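Local coordinates for uncharacterized protein MJ0754 (Methanocaldococcus jannaschii, PDB 3Q4N) that is of unknown function but, as a ferritin-like four-helix-bundle protein, probably binds metal ions at a dinuclear centre, at residues B[30-35]-B[49-54]; B[45-50]-B[148-153]; B[101-106]-B[155-160]. All coordinates share one frame; numbering follows the deposited sequence.

Interaction 1: B[30-35]-B[49-54]; sequences LARDVY and NIAESE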
loop_
_atom_site.group_PDB
_atom_site.type_symbol
_atom_site.label_atom_id
_atom_site.label_comp_id
_atom_site.label_asym_id
_atom_site.label_seq_id
_atom_site.Cartn_x
_atom_site.Cartn_y
_atom_site.Cartn_z
ATOM N N LEU B 30 15.668 -0.391 2.945
ATOM C CA LEU B 30 15.365 -1.123 1.721
ATOM C C LEU B 30 15.793 -0.293 0.505
ATOM O O LEU B 30 16.638 -0.721 -0.300
ATOM C CB LEU B 30 13.878 -1.462 1.639
ATOM C CG LEU B 30 13.381 -2.017 0.304
ATOM C CD1 LEU B 30 14.208 -3.231 -0.147
ATOM C CD2 LEU B 30 11.893 -2.350 0.375
ATOM N N ALA B 31 15.202 0.889 0.387
ATOM C CA ALA B 31 15.547 1.832 -0.651
ATOM C C ALA B 31 17.065 1.929 -0.786
ATOM O O ALA B 31 17.609 1.723 -1.859
ATOM C CB ALA B 31 14.953 3.187 -0.317
ATOM N N ARG B 32 17.752 2.198 0.317
ATOM C CA ARG B 32 19.181 2.373 0.261
ATOM C C ARG B 32 19.905 1.110 -0.247
ATOM O O ARG B 32 20.701 1.177 -1.197
ATOM C CB ARG B 32 19.721 2.858 1.602
ATOM C CG ARG B 32 21.187 3.294 1.530
ATOM C CD ARG B 32 21.959 3.094 2.861
ATOM N NE ARG B 32 21.958 1.701 3.328
ATOM C CZ ARG B 32 22.303 1.310 4.555
ATOM N NH1 ARG B 32 22.694 2.206 5.458
ATOM N NH2 ARG B 32 22.252 0.018 4.886
ATOM N N ASP B 33 19.608 -0.038 0.357
ATOM C CA ASP B 33 20.276 -1.302 -0.012
ATOM C C ASP B 33 19.992 -1.680 -1.460
ATOM O O ASP B 33 20.860 -2.226 -2.163
ATOM C CB ASP B 33 19.841 -2.446 0.900
ATOM C CG ASP B 33 20.138 -2.183 2.364
ATOM O OD1 ASP B 33 19.403 -2.732 3.204
ATOM O OD2 ASP B 33 21.091 -1.430 2.685
ATOM N N VAL B 34 18.778 -1.385 -1.919
ATOM C CA VAL B 34 18.483 -1.590 -3.334
ATOM C C VAL B 34 19.343 -0.683 -4.218
ATOM O O VAL B 34 20.098 -1.175 -5.059
ATOM C CB VAL B 34 16.994 -1.466 -3.666
ATOM C CG1 VAL B 34 16.794 -1.667 -5.143
ATOM C CG2 VAL B 34 16.214 -2.512 -2.892
ATOM N N TYR B 35 19.252 0.627 -4.013
ATOM C CA TYR B 35 19.986 1.525 -4.880
ATOM C C TYR B 35 21.477 1.133 -4.908
ATOM O O TYR B 35 22.053 0.931 -5.973
ATOM C CB TYR B 35 19.740 3.000 -4.515
ATOM C CG TYR B 35 18.267 3.419 -4.545
ATOM C CD1 TYR B 35 17.376 2.848 -5.435
ATOM C CD2 TYR B 35 17.780 4.405 -3.691
ATOM C CE1 TYR B 35 16.043 3.217 -5.472
ATOM C CE2 TYR B 35 16.432 4.777 -3.715
ATOM C CZ TYR B 35 15.574 4.173 -4.618
ATOM O OH TYR B 35 14.235 4.518 -4.661
ATOM N N ASN B 49 23.826 8.610 -5.984
ATOM C CA ASN B 49 23.357 9.848 -5.366
ATOM C C ASN B 49 22.166 9.628 -4.434
ATOM O O ASN B 49 22.114 10.203 -3.339
ATOM C CB ASN B 49 23.040 10.928 -6.398
ATOM C CG ASN B 49 24.147 11.107 -7.446
ATOM O OD1 ASN B 49 25.316 10.762 -7.226
ATOM N ND2 ASN B 49 23.764 11.641 -8.614
ATOM N N ILE B 50 21.237 8.766 -4.837
ATOM C CA ILE B 50 20.027 8.580 -4.062
ATOM C C ILE B 50 20.231 7.606 -2.892
ATOM O O ILE B 50 19.546 7.695 -1.866
ATOM C CB ILE B 50 18.834 8.252 -4.976
ATOM C CG1 ILE B 50 18.624 9.426 -5.920
ATOM C CG2 ILE B 50 17.559 8.038 -4.176
ATOM C CD1 ILE B 50 17.657 9.196 -7.014
ATOM N N ALA B 51 21.193 6.702 -3.018
ATOM C CA ALA B 51 21.571 5.865 -1.876
ATOM C C ALA B 51 22.111 6.742 -0.737
ATOM O O ALA B 51 21.827 6.499 0.439
ATOM C CB ALA B 51 22.605 4.850 -2.293
ATOM N N GLU B 52 22.868 7.774 -1.112
ATOM C CA GLU B 52 23.461 8.721 -0.173
ATOM C C GLU B 52 22.355 9.526 0.493
ATOM O O GLU B 52 22.460 9.908 1.657
ATOM C CB GLU B 52 24.433 9.656 -0.911
ATOM C CG GLU B 52 25.856 9.719 -0.294
ATOM C CD GLU B 52 27.006 9.822 -1.348
ATOM O OE1 GLU B 52 26.996 9.068 -2.359
ATOM O OE2 GLU B 52 27.939 10.646 -1.146
ATOM N N SER B 53 21.285 9.768 -0.242
ATOM C CA SER B 53 20.175 10.490 0.319
ATOM C C SER B 53 19.367 9.591 1.229
ATOM O O SER B 53 18.981 9.982 2.339
ATOM C CB SER B 53 19.288 11.012 -0.787
ATOM O OG SER B 53 18.415 11.984 -0.266
ATOM N N GLU B 54 19.112 8.374 0.756
ATOM C CA GLU B 54 18.369 7.398 1.547
ATOM C C GLU B 54 19.103 7.028 2.839
ATOM O O GLU B 54 18.455 6.630 3.814
ATOM C CB GLU B 54 17.970 6.174 0.713
ATOM C CG GLU B 54 16.959 6.500 -0.411
ATOM C CD GLU B 54 15.520 6.608 0.090
ATOM O OE1 GLU B 54 15.332 6.319 1.283
ATOM O OE2 GLU B 54 14.577 6.969 -0.690
#

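Interaction 2: B[45-50]-B[148-153]; sequences QIFKNI and RAFVRM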
loop_
_atom_site.group_PDB
_atom_site.type_symbol
_atom_site.label_atom_id
_atom_site.label_comp_id
_atom_site.label_asym_id
_atom_site.label_seq_id
_atom_site.Cartn_x
_atom_site.Cartn_y
_atom_site.Cartn_z
ATOM N N GLN B 45 24.868 6.796 -11.995
ATOM C CA GLN B 45 25.188 7.793 -10.960
ATOM C C GLN B 45 24.053 8.055 -9.997
ATOM O O GLN B 45 24.258 8.216 -8.799
ATOM C CB GLN B 45 25.604 9.127 -11.592
ATOM C CG GLN B 45 26.403 10.043 -10.646
ATOM C CD GLN B 45 27.636 9.351 -10.090
ATOM O OE1 GLN B 45 28.414 8.721 -10.834
ATOM N NE2 GLN B 45 27.820 9.448 -8.775
ATOM N N ILE B 46 22.860 8.104 -10.552
ATOM C CA ILE B 46 21.634 8.300 -9.810
ATOM C C ILE B 46 21.479 7.358 -8.601
ATOM O O ILE B 46 21.021 7.768 -7.519
ATOM C CB ILE B 46 20.453 8.147 -10.792
ATOM C CG1 ILE B 46 19.117 8.397 -10.103
ATOM C CG2 ILE B 46 20.515 6.791 -11.504
ATOM C CD1 ILE B 46 18.035 8.762 -11.052
ATOM N N PHE B 47 21.881 6.104 -8.784
ATOM C CA PHE B 47 21.808 5.124 -7.715
ATOM C C PHE B 47 22.758 5.449 -6.587
ATOM O O PHE B 47 22.386 5.334 -5.414
ATOM C CB PHE B 47 22.043 3.736 -8.264
ATOM C CG PHE B 47 20.906 3.249 -9.095
ATOM C CD1 PHE B 47 19.610 3.244 -8.573
ATOM C CD2 PHE B 47 21.111 2.829 -10.402
ATOM C CE1 PHE B 47 18.552 2.811 -9.326
ATOM C CE2 PHE B 47 20.055 2.388 -11.166
ATOM C CZ PHE B 47 18.770 2.376 -10.625
ATOM N N LYS B 48 23.968 5.877 -6.939
ATOM C CA LYS B 48 24.867 6.422 -5.946
ATOM C C LYS B 48 24.164 7.559 -5.239
ATOM O O LYS B 48 23.912 7.475 -4.041
ATOM C CB LYS B 48 26.159 6.937 -6.571
ATOM C CG LYS B 48 27.084 7.579 -5.551
ATOM C CD LYS B 48 28.490 7.745 -6.072
ATOM C CE LYS B 48 29.472 7.789 -4.913
ATOM N NZ LYS B 48 30.756 7.188 -5.369
ATOM N N ASN B 49 23.826 8.610 -5.984
ATOM C CA ASN B 49 23.357 9.848 -5.366
ATOM C C ASN B 49 22.166 9.628 -4.434
ATOM O O ASN B 49 22.114 10.203 -3.339
ATOM C CB ASN B 49 23.040 10.928 -6.398
ATOM C CG ASN B 49 24.147 11.107 -7.446
ATOM O OD1 ASN B 49 25.316 10.762 -7.226
ATOM N ND2 ASN B 49 23.764 11.641 -8.614
ATOM N N ILE B 50 21.237 8.766 -4.837
ATOM C CA ILE B 50 20.027 8.580 -4.062
ATOM C C ILE B 50 20.231 7.606 -2.892
ATOM O O ILE B 50 19.546 7.695 -1.866
ATOM C CB ILE B 50 18.834 8.252 -4.976
ATOM C CG1 ILE B 50 18.624 9.426 -5.920
ATOM C CG2 ILE B 50 17.559 8.038 -4.176
ATOM C CD1 ILE B 50 17.657 9.196 -7.014
ATOM N N ARG B 148 11.003 12.244 -9.387
ATOM C CA ARG B 148 11.323 13.069 -10.539
ATOM C C ARG B 148 12.668 12.682 -11.108
ATOM O O ARG B 148 12.825 12.589 -12.329
ATOM C CB ARG B 148 11.328 14.543 -10.178
ATOM C CG ARG B 148 10.012 15.013 -9.661
ATOM C CD ARG B 148 9.986 16.512 -9.516
ATOM N NE ARG B 148 8.988 16.870 -8.523
ATOM C CZ ARG B 148 9.257 17.103 -7.246
ATOM N NH1 ARG B 148 10.512 17.046 -6.803
ATOM N NH2 ARG B 148 8.266 17.409 -6.419
ATOM N N ALA B 149 13.634 12.446 -10.230
ATOM C CA ALA B 149 14.947 12.042 -10.682
ATOM C C ALA B 149 14.847 10.776 -11.548
ATOM O O ALA B 149 15.436 10.711 -12.640
ATOM C CB ALA B 149 15.853 11.815 -9.504
ATOM N N PHE B 150 14.087 9.786 -11.070
ATOM C CA PHE B 150 13.959 8.528 -11.791
ATOM C C PHE B 150 13.140 8.714 -13.033
ATOM O O PHE B 150 13.509 8.178 -14.084
ATOM C CB PHE B 150 13.336 7.407 -10.952
ATOM C CG PHE B 150 14.265 6.815 -9.938
ATOM C CD1 PHE B 150 13.867 6.690 -8.610
ATOM C CD2 PHE B 150 15.534 6.390 -10.300
ATOM C CE1 PHE B 150 14.735 6.145 -7.650
ATOM C CE2 PHE B 150 16.411 5.854 -9.358
ATOM C CZ PHE B 150 16.015 5.726 -8.031
ATOM N N VAL B 151 12.037 9.456 -12.921
ATOM C CA VAL B 151 11.205 9.676 -14.083
ATOM C C VAL B 151 12.009 10.366 -15.180
ATOM O O VAL B 151 11.960 9.926 -16.325
ATOM C CB VAL B 151 9.905 10.431 -13.759
ATOM C CG1 VAL B 151 9.315 11.058 -15.034
ATOM C CG2 VAL B 151 8.893 9.477 -13.174
ATOM N N ARG B 152 12.775 11.403 -14.833
ATOM C CA ARG B 152 13.532 12.140 -15.851
ATOM C C ARG B 152 14.508 11.210 -16.540
ATOM O O ARG B 152 14.644 11.219 -17.768
ATOM C CB ARG B 152 14.268 13.373 -15.290
ATOM C CG ARG B 152 14.074 14.679 -16.146
ATOM C CD ARG B 152 14.233 14.489 -17.717
ATOM N NE ARG B 152 13.262 15.276 -18.517
ATOM C CZ ARG B 152 12.910 15.026 -19.792
ATOM N NH1 ARG B 152 13.436 13.999 -20.469
ATOM N NH2 ARG B 152 12.023 15.812 -20.402
ATOM N N MET B 153 15.157 10.387 -15.731
ATOM C CA MET B 153 16.060 9.357 -16.214
ATOM C C MET B 153 15.354 8.327 -17.098
ATOM O O MET B 153 15.927 7.833 -18.070
ATOM C CB MET B 153 16.711 8.674 -15.025
ATOM C CG MET B 153 18.050 8.103 -15.340
ATOM S SD MET B 153 19.165 9.396 -15.785
ATOM C CE MET B 153 19.112 10.395 -14.286
#

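Interaction 3: B[101-106]-B[155-160]; sequences SEVDAL and NNYGSN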
loop_
_atom_site.group_PDB
_atom_site.type_symbol
_atom_site.label_atom_id
_atom_site.label_comp_id
_atom_site.label_asym_id
_atom_site.label_seq_id
_atom_site.Cartn_x
_atom_site.Cartn_y
_atom_site.Cartn_z
ATOM N N SER B 101 17.450 -5.187 -16.550
ATOM C CA SER B 101 17.877 -4.144 -17.478
ATOM C C SER B 101 18.095 -2.817 -16.781
ATOM O O SER B 101 17.513 -2.563 -15.740
ATOM C CB SER B 101 16.862 -3.976 -18.622
ATOM O OG SER B 101 15.749 -3.183 -18.241
ATOM N N GLU B 102 18.926 -1.969 -17.377
ATOM C CA GLU B 102 18.935 -0.545 -17.054
ATOM C C GLU B 102 17.526 0.037 -16.910
ATOM O O GLU B 102 17.190 0.593 -15.865
ATOM C CB GLU B 102 19.703 0.232 -18.108
ATOM C CG GLU B 102 21.179 0.237 -17.845
ATOM C CD GLU B 102 21.979 0.742 -19.017
ATOM O OE1 GLU B 102 23.065 1.317 -18.789
ATOM O OE2 GLU B 102 21.527 0.551 -20.167
ATOM N N VAL B 103 16.694 -0.095 -17.937
ATOM C CA VAL B 103 15.330 0.402 -17.827
ATOM C C VAL B 103 14.636 -0.186 -16.571
ATOM O O VAL B 103 13.867 0.515 -15.890
ATOM C CB VAL B 103 14.513 0.148 -19.122
ATOM C CG1 VAL B 103 13.159 0.879 -19.065
ATOM C CG2 VAL B 103 15.316 0.564 -20.378
ATOM N N ASP B 104 14.942 -1.450 -16.247
ATOM C CA ASP B 104 14.358 -2.107 -15.074
ATOM C C ASP B 104 14.820 -1.507 -13.764
ATOM O O ASP B 104 13.998 -1.015 -12.976
ATOM C CB ASP B 104 14.630 -3.603 -15.082
ATOM C CG ASP B 104 13.667 -4.367 -15.998
ATOM O OD1 ASP B 104 12.562 -3.839 -16.287
ATOM O OD2 ASP B 104 14.014 -5.498 -16.428
ATOM N N ALA B 105 16.133 -1.557 -13.535
ATOM C CA ALA B 105 16.787 -0.798 -12.459
ATOM C C ALA B 105 16.049 0.498 -12.215
ATOM O O ALA B 105 15.595 0.764 -11.109
ATOM C CB ALA B 105 18.222 -0.501 -12.816
ATOM N N LEU B 106 15.910 1.287 -13.273
ATOM C CA LEU B 106 15.201 2.566 -13.228
ATOM C C LEU B 106 13.740 2.461 -12.764
ATOM O O LEU B 106 13.308 3.243 -11.926
ATOM C CB LEU B 106 15.277 3.232 -14.593
ATOM C CG LEU B 106 16.546 4.031 -14.827
ATOM C CD1 LEU B 106 16.521 4.611 -16.216
ATOM C CD2 LEU B 106 16.644 5.133 -13.798
ATOM N N ASN B 155 12.575 8.856 -18.972
ATOM C CA ASN B 155 12.380 9.572 -20.227
ATOM C C ASN B 155 13.624 9.522 -21.132
ATOM O O ASN B 155 13.519 9.299 -22.328
ATOM C CB ASN B 155 12.033 11.030 -19.944
ATOM C CG ASN B 155 10.773 11.194 -19.108
ATOM O OD1 ASN B 155 10.559 12.262 -18.506
ATOM N ND2 ASN B 155 9.929 10.143 -19.059
ATOM N N ASN B 156 14.797 9.721 -20.542
ATOM C CA ASN B 156 16.058 9.555 -21.242
ATOM C C ASN B 156 16.246 8.172 -21.883
ATOM O O ASN B 156 17.054 8.023 -22.806
ATOM C CB ASN B 156 17.225 9.859 -20.300
ATOM C CG ASN B 156 17.166 11.258 -19.726
ATOM O OD1 ASN B 156 17.652 11.496 -18.626
ATOM N ND2 ASN B 156 16.568 12.190 -20.461
ATOM N N TYR B 157 15.519 7.170 -21.400
ATOM C CA TYR B 157 15.555 5.837 -22.006
ATOM C C TYR B 157 14.233 5.544 -22.748
ATOM O O TYR B 157 13.829 4.375 -22.925
ATOM C CB TYR B 157 15.815 4.756 -20.946
ATOM C CG TYR B 157 17.240 4.608 -20.428
ATOM C CD1 TYR B 157 17.856 3.350 -20.423
ATOM C CD2 TYR B 157 17.959 5.702 -19.908
ATOM C CE1 TYR B 157 19.159 3.175 -19.935
ATOM C CE2 TYR B 157 19.259 5.537 -19.406
ATOM C CZ TYR B 157 19.856 4.263 -19.428
ATOM O OH TYR B 157 21.145 4.059 -18.955
ATOM N N GLY B 158 13.562 6.616 -23.171
ATOM C CA GLY B 158 12.289 6.516 -23.901
ATOM C C GLY B 158 11.253 5.625 -23.222
ATOM O O GLY B 158 10.577 4.825 -23.896
ATOM N N SER B 159 11.139 5.762 -21.895
ATOM C CA SER B 159 10.135 5.063 -21.107
ATOM C C SER B 159 9.431 6.027 -20.156
ATOM O O SER B 159 9.804 7.192 -20.052
ATOM C CB SER B 159 10.784 3.911 -20.340
ATOM O OG SER B 159 9.813 2.980 -19.892
ATOM N N ASN B 160 8.398 5.543 -19.481
ATOM C CA ASN B 160 7.634 6.344 -18.505
ATOM C C ASN B 160 7.332 5.516 -17.252
ATOM O O ASN B 160 7.984 4.499 -17.023
ATOM C CB ASN B 160 6.332 6.888 -19.128
ATOM C CG ASN B 160 5.466 5.782 -19.795
ATOM O OD1 ASN B 160 4.678 6.070 -20.712
ATOM N ND2 ASN B 160 5.621 4.523 -19.343
#

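Interaction 1: B[30-35]-B[49-54]
Asp-33 OD2 is gripped twice by Arg-32, the residue that touches Ala-51 and Glu-54 of the other helix. Arg-32 NH2 donates to the syn lone pair of Asp-33 OD2 at 2.9 Å, with the oxygen in the guanidinium plane. Arg-32 NE adds a weak bond to the same oxygen. Arg-32 CG is anti to the backbone N (chi1 -170°), which sets it 3.4 Å from Ala-51 O; the chain then leads away. Arg-32 CB meets Glu-54 CB at 3.9 Å. Beyond the two segments, Arg-32 NH1 bonds to Gln-55 OE1.

Glu-54 bends at chi2 (-80°), which turns CD over the methyl of Ala-31. Glu-54 CD and Ala-31 CB are 3.5 Å apart. Glu-54 CG lies at the edge of the Tyr-35 ring, 3.8 Å from Tyr-35 CE2. An alanine in place of Glu-54 would probably leave the Ala-31 methyl and this ring edge without their cover and open a gap between the helices. Glu-54 begins a Glu-x-x-His sequence, consistent with the dimetal-site motif of ferritin-like proteins.

Ile-50 CG2 comes obliquely to Tyr-35 CE2, at 3.5 Å. Tyr-35 OH is held by Glu-113 of helix 102-125.

The contact is buried and joins helices 15-42 and 45-68. The axes of segments 30-35 and 49-54 run antiparallel at 155° and come within 8.4 Å. Helix 102-125 covers Ala-31 and Tyr-35, and helix 130-155 packs on Ile-50 and Glu-54.

Interaction 2: B[45-50]-B[148-153]
Phe-150 is the flat group against which Ile-46, Phe-47 and Ile-50 are arranged. Each of the three comes at it in a different way.

Ile-50 and Phe-150 reach toward each other, tip to tip. The Ile-50 CD1 methyl lies over one face of the ring, displaced toward the rim, 4.0 Å from Phe-150 CZ. Ile-50 CD1 also touches Ala-149 CB, at 4.0 Å.

Ile-46 approaches the Phe-150 ring obliquely. Its CG1 is anti to the backbone N (chi1 -178°), which carries the longer branch toward helix 130-155. Ile-46 CD1 meets Phe-150 CD2 at 3.5 Å. Ile-46 CD1 also fits against the Ala-149 side chain and backbone, 3.6 Å from Ala-149 O. On another side Met-153 reaches it, with Met-153 CE at 3.8 Å from Ile-46 CD1. The methionine chain is bent at both chi2 (63°) and chi3, and the second bend places that CE.

The Phe-47 side chain crosses that of Phe-150 at about a right angle, yet the ring planes are only 43° apart. The pair is therefore neither stacked nor edge-to-face. Phe-47 CE1 and Phe-150 CE2 make the closest approach, at 3.7 Å. The Phe-47 ring also carries Ile-46 CG2 over one face.

All of this is apolar packing, and no hydrogen bond crosses between the two segments. The axes of segments 45-50 and 148-153 run antiparallel, 11.2 Å apart at closest approach, so long side chains bridge the distance. Such interhelical packing is characteristic of a four-helix bundle core. Helix 15-42 closes over Phe-47 and Ile-50 through Tyr-35, and Phe-150 meets that tyrosine ring too. Helix 102-125 brings Leu-106 onto Phe-150 and Met-153, and Ala-105 onto Phe-47.

Interaction 3: B[101-106]-B[155-160]
The Tyr-157 ring has Leu-106 over one face and the Glu-102 carboxylate carbon CD at its edge. Leu-106 CD1 makes a CH-pi contact, 4.2 Å from the centroid of the Tyr-157 ring and 15° off the ring normal. The two side chains cross at about a right angle. Glu-102 CD lies in the ring plane, and its carboxylate stands nearly perpendicular to the ring, at 87°. The chain of Glu-102 is extended beyond CG and crosses the tyrosine side chain. Glu-102 OE2 comes to Tyr-157 CE1 at 3.5 Å.

Val-103 slides past Tyr-157 in the opposite direction. Its branches divide the work: Val-103 CG2 meets Tyr-157 CD1 at 3.8 Å, and CG1 faces Ser-159 OG at 4.0 Å. That hydroxyl bonds to Lys-107 NZ, one turn further along helix 102-125.

Both segments sit at helix ends. Ser-101 is the N-cap of helix 102-125, and its OG accepts from Asp-104 N at 2.8 Å. Helix 130-155 ends in a Schellman motif, with Gly-158 in the positive-phi position. Gly-158 N bonds to Asn-155 O, and Asn-155 ND2 bonds to Ser-159 O in the carbonyl plane. The turn thus brings Tyr-157 and Ser-159 to the start of helix 102-125.

The contact lies at the surface and rests mainly on packing of aliphatic groups against the ring. The carboxylate at the ring edge lies by the partly positive hydrogen on CE1, so its charge probably adds a mild attraction.

From the N terminus, interaction 1 comes first. It closes the short turn between helices 15-42 and 45-68, an antiparallel hairpin. Interaction 2 opens on the same second helix, shares Asn-49 and Ile-50 with interaction 1, and closes nearly a hundred residues later on helix 130-155. Interaction 3 opens inside that long span, at the start of helix 102-125, and closes just beyond it at 155-160. Interactions 2 and 3 therefore cross, whereas 1 and 3 follow in series. Interaction 2 touches both others: Phe-47 CB packs on Tyr-35 O, and Phe-47 CZ on Ala-105 O. Together they tie the four long helices into one bundle.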